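Local coordinates for protein glycosyl hydrolase (Rhizobium leguminosarum bv. trifolii, PDB 5NDX) that probably hydrolyses O-glycosyl bonds as a family 39 glycosidase, being the bacterial orthologue of human alpha-L-iduronidase, at residues R4-V9 and R427-G432; R39-Y44 and F358-K363; E108-V113 and S204-D209; R552-A557 and Y602-R607. The protein carries 2 engineered substitutions. All blocks are in the same frame, centred on the assembly; numbering follows the deposited sequence. Where two conformers were deposited one is given.

Interactions 2 and 4 are buried contacts with centres about 15 Å apart. They touch, because M553 of interaction 4 packs on Q40, A43 and Y44 of interaction 2. Interaction 1 lies in another sheet, about 36 Å from interaction 4 between centres, with one face buried and the other polar. Interaction 3 is at the far end, about 60 Å from interaction 1 between centres, and is partly exposed. The chemistry follows the place. Backbone bonds and a salt-bridge network join neighbouring strands in interaction 1. Water bridges helix and strand in interaction 2. Methyl groups and sulfur make interaction 3, and aromatic faces meet methyls in interaction 4.

Interaction 1 (R4-V9 and R427-G432); sequences RTRINV and RLEVSG
This is the parallel strand pair of a large mixed sheet: strand 4-10 runs beside strand 422-431. Five backbone bonds alternate across the pair. The straightest are I7 N to R427 O and V9 N to E429 O, both 2.9 Å and 171° at the hydrogen; E429 N gives to I7 O at 2.8 Å. T5 O and V9 O accept from R427 N and S431 N. The face of R6, R427 and E429 is ionic. E429 OE2 makes two salt bridges: to R6 NH2 at 2.7 Å and, within its own strand, to R427 NE at 2.6 Å, the latter also a hydrogen bond. It uses the oxygen's anti lone pair, near the R427 guanidinium plane. R427 CD sits over the centre of one face of the R6 guanidinium. The shared carboxylate would probably offset the repulsion of these two cations. A water joins R4 NH2 to R427 NH1. On the other face, I7 CG2 meets L428 CD1 at 4.1 Å, and V9 CG2 meets the same methyl. That face packs on strand 407-413. A polar outer face and an apolar inner one suit the beta-sandwich beside the TIM barrel in family 39 enzymes.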
loop_
_atom_site.group_PDB
_atom_site.type_symbol
_atom_site.label_atom_id
_atom_site.label_comp_id
_atom_site.label_asym_id
_atom_site.label_seq_id
_atom_site.Cartn_x
_atom_site.Cartn_y
_atom_site.Cartn_z
ATOM N N ARG A 4 16.140 0.555 28.167
ATOM C CA ARG A 4 16.618 -0.630 27.461
ATOM C C ARG A 4 15.645 -1.758 27.628
ATOM O O ARG A 4 15.243 -2.036 28.715
ATOM C CB ARG A 4 18.011 -1.076 27.905
ATOM C CG ARG A 4 18.452 -2.337 27.187
ATOM C CD ARG A 4 19.914 -2.513 27.377
ATOM N NE ARG A 4 20.525 -3.771 26.936
ATOM C CZ ARG A 4 20.738 -4.845 27.695
ATOM N NH1 ARG A 4 20.282 -4.960 28.937
ATOM N NH2 ARG A 4 21.417 -5.841 27.178
ATOM N N THR A 5 15.298 -2.408 26.548
ATOM C CA THR A 5 14.433 -3.558 26.599
ATOM C C THR A 5 15.099 -4.771 25.979
ATOM O O THR A 5 15.628 -4.669 24.870
ATOM C CB THR A 5 13.095 -3.281 25.872
ATOM O OG1 THR A 5 12.470 -2.131 26.449
ATOM C CG2 THR A 5 12.162 -4.480 26.034
ATOM N N ARG A 6 15.068 -5.903 26.678
ATOM C CA ARG A 6 15.545 -7.184 26.118
ATOM C C ARG A 6 14.311 -7.846 25.534
ATOM O O ARG A 6 13.306 -7.997 26.229
ATOM C CB ARG A 6 16.288 -8.100 27.153
ATOM C CG ARG A 6 17.565 -7.493 27.797
ATOM C CD ARG A 6 18.362 -8.332 28.876
ATOM N NE ARG A 6 18.729 -9.656 28.325
ATOM C CZ ARG A 6 19.962 -10.173 28.109
ATOM N NH1 ARG A 6 21.124 -9.559 28.438
ATOM N NH2 ARG A 6 20.031 -11.387 27.564
ATOM N N ILE A 7 14.335 -8.144 24.230
ATOM C CA ILE A 7 13.218 -8.813 23.557
ATOM C C ILE A 7 13.711 -10.173 23.044
ATOM O O ILE A 7 14.721 -10.219 22.350
ATOM C CB ILE A 7 12.714 -7.963 22.407
ATOM C CG1 ILE A 7 12.255 -6.586 22.912
ATOM C CG2 ILE A 7 11.526 -8.601 21.718
ATOM C CD1 ILE A 7 11.741 -5.690 21.795
ATOM N N ASN A 8 13.022 -11.255 23.413
ATOM C CA ASN A 8 13.291 -12.575 22.909
ATOM C C ASN A 8 12.110 -13.011 22.074
ATOM O O ASN A 8 10.957 -13.030 22.540
ATOM C CB ASN A 8 13.550 -13.645 24.004
ATOM C CG ASN A 8 13.786 -15.049 23.365
ATOM O OD1 ASN A 8 14.865 -15.363 22.844
ATOM N ND2 ASN A 8 12.726 -15.858 23.318
ATOM N N VAL A 9 12.408 -13.375 20.839
ATOM C CA VAL A 9 11.436 -13.907 19.916
ATOM C C VAL A 9 11.764 -15.386 19.724
ATOM O O VAL A 9 12.885 -15.728 19.306
ATOM C CB VAL A 9 11.523 -13.204 18.576
ATOM C CG1 VAL A 9 10.617 -13.844 17.554
ATOM C CG2 VAL A 9 11.130 -11.723 18.716
ATOM N N ARG A 427 17.871 -4.914 22.926
ATOM C CA ARG A 427 18.681 -6.100 22.658
ATOM C C ARG A 427 17.694 -7.134 22.162
ATOM O O ARG A 427 16.807 -7.546 22.910
ATOM C CB ARG A 427 19.398 -6.630 23.872
ATOM C CG ARG A 427 20.251 -7.884 23.600
ATOM C CD ARG A 427 20.807 -8.509 24.885
ATOM N NE ARG A 427 21.505 -9.737 24.530
ATOM C CZ ARG A 427 22.802 -9.842 24.225
ATOM N NH1 ARG A 427 23.655 -8.820 24.246
ATOM N NH2 ARG A 427 23.259 -11.024 23.879
ATOM N N LEU A 428 17.830 -7.508 20.897
ATOM C CA LEU A 428 16.899 -8.425 20.271
ATOM C C LEU A 428 17.576 -9.780 20.178
ATOM O O LEU A 428 18.650 -9.889 19.608
ATOM C CB LEU A 428 16.530 -7.945 18.878
ATOM C CG LEU A 428 15.627 -8.871 18.046
ATOM C CD1 LEU A 428 14.262 -8.955 18.694
ATOM C CD2 LEU A 428 15.480 -8.303 16.643
ATOM N N GLU A 429 16.921 -10.788 20.716
ATOM C CA GLU A 429 17.370 -12.175 20.673
ATOM C C GLU A 429 16.332 -12.986 19.910
ATOM O O GLU A 429 15.148 -12.840 20.130
ATOM C CB GLU A 429 17.534 -12.709 22.104
ATOM C CG GLU A 429 18.651 -11.945 22.818
ATOM C CD GLU A 429 18.914 -12.319 24.270
ATOM O OE1 GLU A 429 18.314 -13.292 24.753
ATOM O OE2 GLU A 429 19.750 -11.647 24.930
ATOM N N VAL A 430 16.776 -13.818 18.996
ATOM C CA VAL A 430 15.867 -14.708 18.304
ATOM C C VAL A 430 16.392 -16.129 18.591
ATOM O O VAL A 430 17.537 -16.428 18.292
ATOM C CB VAL A 430 15.824 -14.479 16.796
ATOM C CG1 VAL A 430 14.841 -15.454 16.141
ATOM C CG2 VAL A 430 15.417 -13.057 16.463
ATOM N N SER A 431 15.543 -16.971 19.152
ATOM C CA SER A 431 15.890 -18.356 19.440
ATOM C C SER A 431 14.966 -19.305 18.698
ATOM O O SER A 431 14.058 -18.898 17.992
ATOM C CB SER A 431 15.794 -18.601 20.957
ATOM O OG SER A 431 14.476 -18.391 21.382
ATOM N N GLY A 432 15.230 -20.595 18.851
ATOM C CA GLY A 432 14.388 -21.644 18.259
ATOM C C GLY A 432 14.587 -21.758 16.773
ATOM O O GLY A 432 13.706 -22.218 16.093
HETATM O O HOH W 1 23.377 -6.013 24.840
#

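Interaction 2 (R39-Y44 and F358-K363); sequences RQMLAY and FDIIKK
Q40 NE2 is held by two partners: a water that accepts from it at 2.7 Å, and Y44 OH at 3.2 Å in a weak, bent bond. The water also accepts from I360 N, so it ties the helix side chain to the strand backbone. A second water does the same higher up the helix. It accepts from Y44 OH at 2.9 Å and donates to I360 O at 2.7 Å. D359 and I361 make the backbone bonds to strand 326-330, while I360 turns to these two waters. The Q40 chain is extended, and its amide meets the F358 ring tip to tip, the planes 27° apart. I360 fills the middle. Its CG1 takes the crowded position between N and the carbonyl carbon (chi1 51°), with CD1 against M41, Y44 and the Q40 amide nitrogen. M41 CG to I360 CD1 is tight at 3.5 Å. Y44 CE2 meets the same methyl at 4.0 Å. K362 lays its CD 3.8 Å from Y44 CD1, and sends NZ on to E370 and E491. Helix 36-45 follows the first strand of the parallel barrel, so the contact seats a two-stranded antiparallel ribbon on the outer helix layer of a TIM barrel.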
loop_
_atom_site.group_PDB
_atom_site.type_symbol
_atom_site.label_atom_id
_atom_site.label_comp_id
_atom_site.label_asym_id
_atom_site.label_seq_id
_atom_site.Cartn_x
_atom_site.Cartn_y
_atom_site.Cartn_z
ATOM N N ARG A 39 1.178 5.734 -14.378
ATOM C CA ARG A 39 1.727 4.519 -15.008
ATOM C C ARG A 39 3.105 4.160 -14.386
ATOM O O ARG A 39 3.359 3.018 -14.015
ATOM C CB ARG A 39 1.819 4.669 -16.546
ATOM C CG ARG A 39 2.410 3.432 -17.204
ATOM C CD ARG A 39 2.245 3.338 -18.732
ATOM N NE ARG A 39 2.936 2.092 -19.115
ATOM C CZ ARG A 39 2.397 0.861 -19.201
ATOM N NH1 ARG A 39 1.105 0.642 -19.049
ATOM N NH2 ARG A 39 3.182 -0.173 -19.496
ATOM N N GLN A 40 3.966 5.156 -14.229
ATOM C CA GLN A 40 5.263 4.942 -13.586
ATOM C C GLN A 40 5.073 4.507 -12.128
ATOM O O GLN A 40 5.724 3.569 -11.694
ATOM C CB GLN A 40 6.136 6.178 -13.646
ATOM C CG GLN A 40 7.573 5.846 -13.377
ATOM C CD GLN A 40 8.471 7.090 -13.360
ATOM O OE1 GLN A 40 8.682 7.790 -14.400
ATOM N NE2 GLN A 40 9.040 7.327 -12.243
ATOM N N MET A 41 4.156 5.162 -11.425
ATOM C CA MET A 41 3.897 4.833 -10.027
ATOM C C MET A 41 3.467 3.376 -9.828
ATOM O O MET A 41 3.858 2.754 -8.847
ATOM C CB MET A 41 2.861 5.775 -9.457
ATOM C CG MET A 41 3.370 7.203 -9.372
ATOM S SD MET A 41 2.022 8.376 -9.262
ATOM C CE MET A 41 2.934 9.852 -8.800
ATOM N N LEU A 42 2.654 2.848 -10.753
ATOM C CA LEU A 42 2.168 1.479 -10.637
ATOM C C LEU A 42 3.262 0.414 -10.704
ATOM O O LEU A 42 3.081 -0.656 -10.166
ATOM C CB LEU A 42 1.080 1.178 -11.664
ATOM C CG LEU A 42 -0.202 1.954 -11.509
ATOM C CD1 LEU A 42 -1.160 1.629 -12.636
ATOM C CD2 LEU A 42 -0.857 1.687 -10.193
ATOM N N ALA A 43 4.365 0.701 -11.375
ATOM C CA ALA A 43 5.531 -0.173 -11.361
ATOM C C ALA A 43 6.099 -0.281 -9.961
ATOM O O ALA A 43 6.429 -1.380 -9.517
ATOM C CB ALA A 43 6.595 0.380 -12.296
ATOM N N TYR A 44 6.249 0.862 -9.255
ATOM C CA TYR A 44 6.728 0.764 -7.856
ATOM C C TYR A 44 5.708 0.097 -6.962
ATOM O O TYR A 44 6.076 -0.732 -6.134
ATOM C CB TYR A 44 7.027 2.100 -7.232
ATOM C CG TYR A 44 8.015 2.956 -7.916
ATOM C CD1 TYR A 44 9.388 2.902 -7.637
ATOM C CD2 TYR A 44 7.573 3.861 -8.855
ATOM C CE1 TYR A 44 10.262 3.790 -8.255
ATOM C CE2 TYR A 44 8.441 4.683 -9.496
ATOM C CZ TYR A 44 9.771 4.656 -9.205
ATOM O OH TYR A 44 10.502 5.572 -9.944
ATOM N N PHE A 358 8.725 14.942 -15.613
ATOM C CA PHE A 358 8.556 14.838 -14.162
ATOM C C PHE A 358 9.507 13.838 -13.603
ATOM O O PHE A 358 9.985 12.960 -14.321
ATOM C CB PHE A 358 7.109 14.442 -13.749
ATOM C CG PHE A 358 6.748 13.025 -14.114
ATOM C CD1 PHE A 358 6.368 12.701 -15.423
ATOM C CD2 PHE A 358 6.837 11.999 -13.180
ATOM C CE1 PHE A 358 6.097 11.383 -15.776
ATOM C CE2 PHE A 358 6.567 10.703 -13.530
ATOM C CZ PHE A 358 6.186 10.390 -14.823
ATOM N N ASP A 359 9.750 13.981 -12.308
ATOM C CA ASP A 359 10.423 13.005 -11.502
ATOM C C ASP A 359 9.582 12.783 -10.252
ATOM O O ASP A 359 9.025 13.744 -9.669
ATOM C CB ASP A 359 11.822 13.480 -11.151
ATOM C CG ASP A 359 12.809 13.295 -12.300
ATOM O OD1 ASP A 359 13.265 12.160 -12.497
ATOM O OD2 ASP A 359 13.124 14.282 -13.005
ATOM N N ILE A 360 9.546 11.530 -9.820
ATOM C CA ILE A 360 8.925 11.168 -8.560
ATOM C C ILE A 360 9.923 10.458 -7.662
ATOM O O ILE A 360 10.716 9.624 -8.109
ATOM C CB ILE A 360 7.666 10.293 -8.713
ATOM C CG1 ILE A 360 7.899 9.077 -9.599
ATOM C CG2 ILE A 360 6.549 11.169 -9.223
ATOM C CD1 ILE A 360 6.671 8.206 -9.752
ATOM N N ILE A 361 9.871 10.839 -6.379
ATOM C CA ILE A 361 10.692 10.286 -5.368
ATOM C C ILE A 361 9.812 9.584 -4.311
ATOM O O ILE A 361 8.841 10.153 -3.832
ATOM C CB ILE A 361 11.533 11.390 -4.731
ATOM C CG1 ILE A 361 12.468 12.056 -5.739
ATOM C CG2 ILE A 361 12.346 10.856 -3.582
ATOM C CD1 ILE A 361 13.546 11.158 -6.345
ATOM N N LYS A 362 10.146 8.358 -3.973
ATOM C CA LYS A 362 9.459 7.582 -2.907
ATOM C C LYS A 362 9.511 8.177 -1.547
ATOM O O LYS A 362 10.548 8.596 -1.075
ATOM C CB LYS A 362 10.061 6.178 -2.770
ATOM C CG LYS A 362 9.637 5.293 -3.863
ATOM C CD LYS A 362 10.383 3.955 -4.116
ATOM C CE LYS A 362 10.907 3.207 -2.961
ATOM N NZ LYS A 362 11.355 1.803 -3.394
ATOM N N LYS A 363 8.378 8.122 -0.887
ATOM C CA LYS A 363 8.208 8.660 0.453
ATOM C C LYS A 363 7.911 7.525 1.450
ATOM O O LYS A 363 7.659 6.381 1.027
ATOM C CB LYS A 363 7.048 9.663 0.431
ATOM C CG LYS A 363 7.403 10.982 -0.230
ATOM C CD LYS A 363 6.169 11.851 -0.471
ATOM C CE LYS A 363 5.509 12.319 0.822
ATOM N NZ LYS A 363 4.239 12.966 0.469
HETATM O O HOH W 2 10.546 9.523 -11.724
HETATM O O HOH W 3 12.201 7.335 -8.403
#

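Interaction 3 (E108-V113 and S204-D209)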
loop_
_atom_site.group_PDB
_atom_site.type_symbol
_atom_site.label_atom_id
_atom_site.label_comp_id
_atom_site.label_asym_id
_atom_site.label_seq_id
_atom_site.Cartn_x
_atom_site.Cartn_y
_atom_site.Cartn_z
ATOM N N GLU A 108 -34.697 5.743 -7.258
ATOM C CA GLU A 108 -36.066 5.295 -6.966
ATOM C C GLU A 108 -36.845 4.976 -8.231
ATOM O O GLU A 108 -37.831 4.256 -8.180
ATOM C CB GLU A 108 -36.794 6.334 -6.140
ATOM C CG GLU A 108 -36.019 6.659 -4.876
ATOM C CD GLU A 108 -36.863 7.329 -3.824
ATOM O OE1 GLU A 108 -37.792 6.664 -3.339
ATOM O OE2 GLU A 108 -36.580 8.494 -3.469
ATOM N N ASP A 109 -36.386 5.496 -9.365
ATOM C CA ASP A 109 -36.925 5.119 -10.650
ATOM C C ASP A 109 -36.433 3.716 -10.998
ATOM O O ASP A 109 -35.267 3.538 -11.326
ATOM C CB ASP A 109 -36.474 6.146 -11.692
ATOM C CG ASP A 109 -36.960 5.834 -13.092
ATOM O OD1 ASP A 109 -37.208 4.662 -13.440
ATOM O OD2 ASP A 109 -37.056 6.793 -13.874
ATOM N N MET A 110 -37.330 2.739 -10.980
ATOM C CA MET A 110 -36.958 1.347 -11.204
ATOM C C MET A 110 -36.420 0.988 -12.604
ATOM O O MET A 110 -35.804 -0.082 -12.772
ATOM C CB MET A 110 -38.120 0.407 -10.831
ATOM C CG MET A 110 -38.392 0.357 -9.333
ATOM S SD MET A 110 -37.041 -0.326 -8.326
ATOM C CE MET A 110 -36.981 -2.004 -8.958
ATOM N N ASP A 111 -36.646 1.837 -13.609
ATOM C CA ASP A 111 -35.997 1.604 -14.907
ATOM C C ASP A 111 -34.507 1.931 -14.848
ATOM O O ASP A 111 -33.706 1.274 -15.491
ATOM C CB ASP A 111 -36.659 2.388 -16.035
ATOM C CG ASP A 111 -38.019 1.813 -16.429
ATOM O OD1 ASP A 111 -38.196 0.570 -16.488
ATOM O OD2 ASP A 111 -38.914 2.630 -16.671
ATOM N N GLN A 112 -34.168 2.960 -14.096
ATOM C CA GLN A 112 -32.779 3.306 -13.850
ATOM C C GLN A 112 -32.078 2.257 -12.976
ATOM O O GLN A 112 -30.967 1.836 -13.288
ATOM C CB GLN A 112 -32.686 4.667 -13.220
ATOM C CG GLN A 112 -33.302 5.750 -14.103
ATOM C CD GLN A 112 -32.845 7.111 -13.695
ATOM O OE1 GLN A 112 -33.491 8.124 -13.943
ATOM N NE2 GLN A 112 -31.729 7.141 -13.042
ATOM N N VAL A 113 -32.762 1.809 -11.926
ATOM C CA VAL A 113 -32.270 0.736 -11.065
ATOM C C VAL A 113 -31.898 -0.466 -11.904
ATOM O O VAL A 113 -30.807 -1.028 -11.721
ATOM C CB VAL A 113 -33.287 0.346 -9.963
ATOM C CG1 VAL A 113 -32.850 -0.888 -9.176
ATOM C CG2 VAL A 113 -33.479 1.515 -9.004
ATOM N N SER A 204 -34.963 -7.328 -1.349
ATOM C CA SER A 204 -34.456 -6.693 -2.557
ATOM C C SER A 204 -35.620 -6.210 -3.401
ATOM O O SER A 204 -36.558 -6.955 -3.627
ATOM C CB SER A 204 -33.629 -7.691 -3.364
ATOM O OG SER A 204 -33.501 -7.265 -4.712
ATOM N N CYS A 205 -35.519 -4.993 -3.913
ATOM C CA CYS A 205 -36.497 -4.453 -4.828
ATOM C C CYS A 205 -36.464 -5.065 -6.225
ATOM O O CYS A 205 -37.275 -4.665 -7.045
ATOM C CB CYS A 205 -36.301 -2.933 -4.967
ATOM S SG CYS A 205 -34.853 -2.408 -5.955
ATOM N N LEU A 206 -35.539 -5.982 -6.529
ATOM C CA LEU A 206 -35.425 -6.572 -7.879
ATOM C C LEU A 206 -35.791 -8.046 -7.956
ATOM O O LEU A 206 -36.399 -8.487 -8.930
ATOM C CB LEU A 206 -34.011 -6.406 -8.417
ATOM C CG LEU A 206 -33.632 -4.985 -8.810
ATOM C CD1 LEU A 206 -32.114 -4.910 -8.923
ATOM C CD2 LEU A 206 -34.294 -4.537 -10.108
ATOM N N THR A 207 -35.354 -8.811 -6.964
ATOM C CA THR A 207 -35.960 -10.093 -6.657
ATOM C C THR A 207 -37.164 -9.581 -5.860
ATOM O O THR A 207 -37.518 -8.401 -5.963
ATOM C CB THR A 207 -35.026 -11.000 -5.806
ATOM O OG1 THR A 207 -34.975 -10.533 -4.448
ATOM C CG2 THR A 207 -33.587 -11.040 -6.371
ATOM N N GLY A 208 -37.803 -10.400 -5.053
ATOM C CA GLY A 208 -38.709 -9.814 -4.045
ATOM C C GLY A 208 -38.645 -10.646 -2.807
ATOM O O GLY A 208 -39.590 -10.697 -2.028
ATOM N N ASP A 209 -37.476 -11.223 -2.601
ATOM C CA ASP A 209 -37.362 -12.523 -2.001
ATOM C C ASP A 209 -36.132 -12.510 -1.117
ATOM O O ASP A 209 -35.092 -13.054 -1.467
ATOM C CB ASP A 209 -37.234 -13.557 -3.126
ATOM C CG ASP A 209 -37.011 -14.965 -2.612
ATOM O OD1 ASP A 209 -37.607 -15.316 -1.564
ATOM O OD2 ASP A 209 -36.237 -15.713 -3.252
#
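The start of helix 110-131, in the helix layer of the TIM barrel, meets the loop between helix 190-200 and strand 216-219. The two come together next to helix 155-171, which C205 and L206 also touch. The packed part is small and made of four side chains. M110 bends at chi2 (-64°) and chi3 (-63°), so its tip turns onto C205. Its CE lies 3.3 Å from C205 O and 3.7 Å from C205 SG. The two sulfurs, M110 SD and C205 SG, are 3.8 Å apart. C205 SG sits in the crowded position between N and the carbonyl carbon (chi1 74°), pointing to the helix. One turn along, V113 crosses L206 obliquely. V113 CG1 is 4.0 Å from L206 CD2 and 4.1 Å from C205 SG. L206 CD2 also meets M110 CE at 3.9 Å, so this methyl rests against both helix residues. An alanine here would remove both methyls and would probably leave M110 CE and V113 CG1 less well packed against the loop. The other side is loose. D111, T207, G208 and D209 are exposed and make no contact across the segments. There each segment is ordered by its own bonds. D109 is the N-cap of the helix, its OD1 accepting from D111 N. T207 OG1 accepts from D209 N in an ST turn. A second ST turn holds the packed end of the loop: S204 OG accepts from L206 N at 3.0 Å.

Interaction 4 (R552-A557 and Y602-R607). Unlike the reference sequence in segment 602-607: R607 (reference His). With SO4 (sulfate ion), chain G.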
loop_
_atom_site.group_PDB
_atom_site.type_symbol
_atom_site.label_atom_id
_atom_site.label_comp_id
_atom_site.label_asym_id
_atom_site.label_seq_id
_atom_site.Cartn_x
_atom_site.Cartn_y
_atom_site.Cartn_z
ATOM N N ARG A 552 14.571 5.855 -17.948
ATOM C CA ARG A 552 13.939 4.533 -18.180
ATOM C C ARG A 552 13.433 3.932 -16.882
ATOM O O ARG A 552 14.200 3.774 -15.954
ATOM C CB ARG A 552 14.966 3.594 -18.789
ATOM C CG ARG A 552 15.570 4.083 -20.114
ATOM C CD ARG A 552 14.543 4.104 -21.249
ATOM N NE ARG A 552 15.128 4.594 -22.513
ATOM C CZ ARG A 552 15.252 5.875 -22.883
ATOM N NH1 ARG A 552 14.827 6.887 -22.132
ATOM N NH2 ARG A 552 15.812 6.158 -24.031
ATOM N N MET A 553 12.156 3.613 -16.809
ATOM C CA MET A 553 11.590 2.894 -15.706
ATOM C C MET A 553 11.637 1.403 -16.011
ATOM O O MET A 553 11.136 0.989 -17.059
ATOM C CB MET A 553 10.150 3.313 -15.492
ATOM C CG MET A 553 9.504 2.700 -14.274
ATOM S SD MET A 553 10.345 3.374 -12.806
ATOM C CE MET A 553 9.863 2.163 -11.601
ATOM N N LEU A 554 12.229 0.632 -15.094
ATOM C CA LEU A 554 12.293 -0.821 -15.158
ATOM C C LEU A 554 11.304 -1.409 -14.153
ATOM O O LEU A 554 11.174 -0.901 -12.998
ATOM C CB LEU A 554 13.702 -1.309 -14.832
ATOM C CG LEU A 554 14.807 -1.225 -15.879
ATOM C CD1 LEU A 554 15.024 0.209 -16.319
ATOM C CD2 LEU A 554 16.131 -1.788 -15.361
ATOM N N PHE A 555 10.634 -2.478 -14.561
ATOM C CA PHE A 555 9.676 -3.235 -13.732
ATOM C C PHE A 555 9.922 -4.709 -14.041
ATOM O O PHE A 555 10.144 -5.045 -15.187
ATOM C CB PHE A 555 8.240 -2.848 -14.108
ATOM C CG PHE A 555 7.181 -3.592 -13.346
ATOM C CD1 PHE A 555 7.065 -3.448 -11.938
ATOM C CD2 PHE A 555 6.229 -4.406 -14.027
ATOM C CE1 PHE A 555 6.026 -4.084 -11.226
ATOM C CE2 PHE A 555 5.212 -5.078 -13.319
ATOM C CZ PHE A 555 5.104 -4.913 -11.907
ATOM N N TRP A 556 9.896 -5.568 -13.025
ATOM C CA TRP A 556 10.148 -6.988 -13.187
ATOM C C TRP A 556 9.430 -7.744 -12.099
ATOM O O TRP A 556 8.699 -7.138 -11.319
ATOM C CB TRP A 556 11.653 -7.276 -13.224
ATOM C CG TRP A 556 12.415 -6.992 -12.010
ATOM C CD1 TRP A 556 12.708 -7.846 -11.007
ATOM C CD2 TRP A 556 13.065 -5.762 -11.699
ATOM N NE1 TRP A 556 13.487 -7.223 -10.074
ATOM C CE2 TRP A 556 13.723 -5.941 -10.472
ATOM C CE3 TRP A 556 13.122 -4.513 -12.324
ATOM C CZ2 TRP A 556 14.422 -4.914 -9.835
ATOM C CZ3 TRP A 556 13.883 -3.492 -11.714
ATOM C CH2 TRP A 556 14.511 -3.716 -10.468
ATOM N N ALA A 557 9.612 -9.056 -12.037
ATOM C CA ALA A 557 8.997 -9.904 -11.026
ATOM C C ALA A 557 10.096 -10.697 -10.370
ATOM O O ALA A 557 11.118 -10.961 -10.993
ATOM C CB ALA A 557 7.961 -10.865 -11.701
ATOM N N TYR A 602 19.872 -3.279 -20.417
ATOM C CA TYR A 602 19.647 -3.430 -18.977
ATOM C C TYR A 602 19.734 -4.894 -18.588
ATOM O O TYR A 602 19.410 -5.748 -19.382
ATOM C CB TYR A 602 18.282 -2.850 -18.596
ATOM C CG TYR A 602 18.265 -1.342 -18.626
ATOM C CD1 TYR A 602 18.940 -0.597 -17.648
ATOM C CD2 TYR A 602 17.603 -0.657 -19.633
ATOM C CE1 TYR A 602 18.942 0.790 -17.668
ATOM C CE2 TYR A 602 17.576 0.735 -19.661
ATOM C CZ TYR A 602 18.263 1.441 -18.689
ATOM O OH TYR A 602 18.255 2.785 -18.750
ATOM N N ALA A 603 20.245 -5.165 -17.397
ATOM C CA ALA A 603 20.206 -6.492 -16.767
ATOM C C ALA A 603 19.816 -6.321 -15.273
ATOM O O ALA A 603 20.196 -5.322 -14.655
ATOM C CB ALA A 603 21.559 -7.184 -16.869
ATOM N N VAL A 604 19.007 -7.237 -14.742
ATOM C CA VAL A 604 18.655 -7.255 -13.335
ATOM C C VAL A 604 19.106 -8.589 -12.738
ATOM O O VAL A 604 18.817 -9.632 -13.329
ATOM C CB VAL A 604 17.142 -7.015 -13.148
ATOM C CG1 VAL A 604 16.800 -7.024 -11.679
ATOM C CG2 VAL A 604 16.750 -5.667 -13.719
ATOM N N CYS A 605 19.847 -8.540 -11.617
ATOM C CA CYS A 605 20.326 -9.705 -10.874
ATOM C C CYS A 605 19.649 -9.742 -9.519
ATOM O O CYS A 605 19.424 -8.697 -8.929
ATOM C CB CYS A 605 21.852 -9.610 -10.668
ATOM S SG CYS A 605 22.700 -9.348 -12.279
ATOM N N ALA A 606 19.343 -10.930 -9.014
ATOM C CA ALA A 606 18.932 -11.096 -7.638
ATOM C C ALA A 606 20.153 -11.469 -6.826
ATOM O O ALA A 606 21.070 -12.102 -7.367
ATOM C CB ALA A 606 17.839 -12.130 -7.496
ATOM N N ARG A 607 20.197 -10.984 -5.577
ATOM C CA ARG A 607 21.231 -11.305 -4.594
ATOM C C ARG A 607 20.572 -11.731 -3.297
ATOM O O ARG A 607 19.648 -11.072 -2.836
ATOM C CB ARG A 607 22.135 -10.129 -4.312
ATOM C CG ARG A 607 23.245 -9.977 -5.318
ATOM C CD ARG A 607 24.471 -9.288 -4.728
ATOM N NE ARG A 607 25.362 -9.026 -5.853
ATOM C CZ ARG A 607 26.259 -9.879 -6.337
ATOM N NH1 ARG A 607 26.474 -11.053 -5.757
ATOM N NH2 ARG A 607 26.979 -9.541 -7.407
HETATM S S SO4 G . 29.220 -11.842 -8.502
HETATM O O1 SO4 G . 30.612 -12.168 -8.096
HETATM O O2 SO4 G . 28.283 -12.310 -7.457
HETATM O O3 SO4 G . 29.089 -10.376 -8.672
HETATM O O4 SO4 G . 28.899 -12.513 -9.783
#
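L554 CD1 stands almost exactly on the normal of the Y602 ring, 4.0 Å from its centroid and only 2° off it. This is a CH-pi contact squarely over a face. L554 CD2, the other methyl, lies 3.8 Å from Y602 CD1 and also approaches V604. A second CH-pi contact follows along the strands. V604 CG1 sits over a face of W556, 3.8 Å from the centroid of its five-membered ring and 25° off the normal. The closest atom there is W556 CE2, at 3.5 Å from V604 CG1. W556 also meets Y567 edge-to-face. The strands belong to different sheets, one of three strands and one of four, whose facing side chains form the core. Their segment axes are 9.6 Å apart at 41°. This is consistent with the fibronectin type III-like domain of iduronidases. At one end, R552 CG touches Y602 OH at 3.3 Å, while its guanidinium pairs with E550. Y602 OH is hydrogen-bonded to H593. An alanine in place of Y602 would remove the ring under L554 and the hydroxyl partner of H593, and would probably loosen this end of the core. C605 points away from the contact, to its disulfide with C617. R607, where the reference has His, grips a sulfate, probably from the crystallisation liquor: NH1 donates to O2 at 2.8 Å and NH2 to O3 at 2.6 Å.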